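Local coordinates for long form salivary protein D7L (Phlebotomus duboscqi, PDB 6MT7), which binds and sequesters cysteinyl leukotrienes and a thromboxane A2 analogue, thereby modulating sand fly blood feeding and inhibiting platelet aggregation induced by low collagen concentrations, at residues D142-E147 with A159-Y164. Numbering follows the deposited sequence.
Sequences DFCNAE and ACSAYY
C144 and C160 form a disulfide that ties helix 140-144 to helix 159-164, one of the inter-helix bridges that brace the helical, odorant-binding-protein-like fold of D7 proteins. The covalent evidence is the distance from C144 SG to C160 SG, 2.0 Å, with a torsion of -65° about the S–S bond. C144 SG, anti to its carbonyl carbon, and C160 SG, anti to its backbone N (chi1 175°), both extend into the gap between the helices, where they bond. The torsion about the S–S bond leaves C144 CB and C160 CB 3.5 Å apart. No hydrogen bond joins the two segments directly, so the disulfide and apolar contacts carry the join.

Each sulfur also lies obliquely against an aromatic ring of the opposite segment. SG of C160 approaches CD2 of F143, and SG of C144 sits 3.8 Å from CD2 of Y164. The rings themselves meet obliquely, with planes at 79° and centroids 5.7 Å apart; CE2 of F143 reaches both CE2 and OH of Y164.

The polar groups beside the bridge have partners outside it. OG of S161 bonds to E150 OE2, and the R149 side chain bonds to the carbonyl O of F143 while making a cation-pi contact with its ring. The Y164 hydroxyl hydrogen-bonds to the backbone N of K134, with OH still 3.8 Å from CE2 of F143.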
loop_
_atom_site.group_PDB
_atom_site.type_symbol
_atom_site.label_atom_id
_atom_site.label_comp_id
_atom_site.label_asym_id
_atom_site.label_seq_id
_atom_site.Cartn_x
_atom_site.Cartn_y
_atom_site.Cartn_z
ATOM N N ASP A 142 14.998 10.197 -7.316
ATOM C CA ASP A 142 16.059 10.928 -6.628
ATOM C C ASP A 142 16.549 10.173 -5.399
ATOM O O ASP A 142 17.755 10.151 -5.119
ATOM C CB ASP A 142 15.565 12.329 -6.266
ATOM C CG ASP A 142 15.366 13.200 -7.492
ATOM O OD1 ASP A 142 16.199 13.104 -8.420
ATOM O OD2 ASP A 142 14.379 13.969 -7.544
ATOM N N PHE A 143 15.640 9.520 -4.669
ATOM C CA PHE A 143 16.047 8.770 -3.487
ATOM C C PHE A 143 16.808 7.510 -3.873
ATOM O O PHE A 143 17.842 7.182 -3.275
ATOM C CB PHE A 143 14.827 8.403 -2.638
ATOM C CG PHE A 143 15.167 7.593 -1.415
ATOM C CD1 PHE A 143 15.671 8.213 -0.276
ATOM C CD2 PHE A 143 15.001 6.218 -1.404
ATOM C CE1 PHE A 143 15.998 7.478 0.854
ATOM C CE2 PHE A 143 15.325 5.469 -0.278
ATOM C CZ PHE A 143 15.823 6.104 0.857
ATOM N N CYS A 144 16.275 6.762 -4.843
ATOM C CA CYS A 144 16.883 5.499 -5.222
ATOM C C CYS A 144 18.175 5.691 -6.014
ATOM O O CYS A 144 19.015 4.787 -6.025
ATOM C CB CYS A 144 15.874 4.672 -6.017
ATOM S SG CYS A 144 14.527 4.089 -4.971
ATOM N N ASN A 145 18.359 6.853 -6.646
ATOM C CA ASN A 145 19.603 7.155 -7.343
ATOM C C ASN A 145 20.744 7.448 -6.389
ATOM O O ASN A 145 21.906 7.463 -6.817
ATOM C CB ASN A 145 19.413 8.345 -8.281
ATOM C CG ASN A 145 18.766 7.955 -9.591
ATOM O OD1 ASN A 145 18.722 6.778 -9.952
ATOM N ND2 ASN A 145 18.267 8.944 -10.316
ATOM N N ALA A 146 20.447 7.666 -5.113
ATOM C CA ALA A 146 21.469 7.959 -4.127
ATOM C C ALA A 146 21.925 6.690 -3.421
ATOM O O ALA A 146 21.194 5.696 -3.348
ATOM C CB ALA A 146 20.948 8.974 -3.103
ATOM N N GLU A 147 23.162 6.732 -2.915
ATOM C CA GLU A 147 23.734 5.679 -2.075
ATOM C C GLU A 147 23.746 4.325 -2.781
ATOM O O GLU A 147 23.720 3.272 -2.132
ATOM C CB GLU A 147 23.009 5.586 -0.726
ATOM C CG GLU A 147 22.727 6.944 -0.065
ATOM C CD GLU A 147 23.969 7.593 0.545
ATOM O OE1 GLU A 147 25.009 6.913 0.659
ATOM O OE2 GLU A 147 23.899 8.789 0.924
ATOM N N ALA A 159 16.563 -1.961 -8.242
ATOM C CA ALA A 159 16.161 -2.692 -7.044
ATOM C C ALA A 159 15.363 -1.812 -6.092
ATOM O O ALA A 159 14.359 -2.252 -5.516
ATOM C CB ALA A 159 17.391 -3.252 -6.338
ATOM N N CYS A 160 15.806 -0.574 -5.905
ATOM C CA CYS A 160 15.131 0.351 -5.008
ATOM C C CYS A 160 13.849 0.873 -5.645
ATOM O O CYS A 160 12.790 0.884 -5.007
ATOM C CB CYS A 160 16.100 1.490 -4.655
ATOM S SG CYS A 160 15.457 2.852 -3.651
ATOM N N SER A 161 13.929 1.287 -6.915
ATOM C CA SER A 161 12.772 1.865 -7.593
ATOM C C SER A 161 11.616 0.878 -7.653
ATOM O O SER A 161 10.455 1.252 -7.446
ATOM C CB SER A 161 13.156 2.301 -9.007
ATOM O OG SER A 161 13.861 3.527 -8.987
ATOM N N ALA A 162 11.915 -0.393 -7.930
ATOM C CA ALA A 162 10.844 -1.386 -8.016
ATOM C C ALA A 162 10.128 -1.546 -6.685
ATOM O O ALA A 162 8.912 -1.781 -6.650
ATOM C CB ALA A 162 11.401 -2.729 -8.484
ATOM N N TYR A 163 10.866 -1.435 -5.575
ATOM C CA TYR A 163 10.221 -1.500 -4.268
ATOM C C TYR A 163 9.289 -0.303 -4.059
ATOM O O TYR A 163 8.127 -0.467 -3.669
ATOM C CB TYR A 163 11.268 -1.575 -3.144
ATOM C CG TYR A 163 10.605 -1.411 -1.797
ATOM C CD1 TYR A 163 9.949 -2.475 -1.197
ATOM C CD2 TYR A 163 10.576 -0.170 -1.155
ATOM C CE1 TYR A 163 9.291 -2.321 0.005
ATOM C CE2 TYR A 163 9.907 -0.003 0.042
ATOM C CZ TYR A 163 9.272 -1.084 0.622
ATOM O OH TYR A 163 8.611 -0.935 1.820
ATOM N N TYR A 164 9.767 0.915 -4.329
ATOM C CA TYR A 164 8.936 2.072 -4.012
ATOM C C TYR A 164 7.776 2.239 -4.986
ATOM O O TYR A 164 6.745 2.817 -4.621
ATOM C CB TYR A 164 9.799 3.335 -3.944
ATOM C CG TYR A 164 10.494 3.409 -2.609
ATOM C CD1 TYR A 164 9.800 3.779 -1.464
ATOM C CD2 TYR A 164 11.820 3.041 -2.479
ATOM C CE1 TYR A 164 10.425 3.826 -0.225
ATOM C CE2 TYR A 164 12.451 3.074 -1.245
ATOM C CZ TYR A 164 11.749 3.465 -0.124
ATOM O OH TYR A 164 12.380 3.500 1.102
#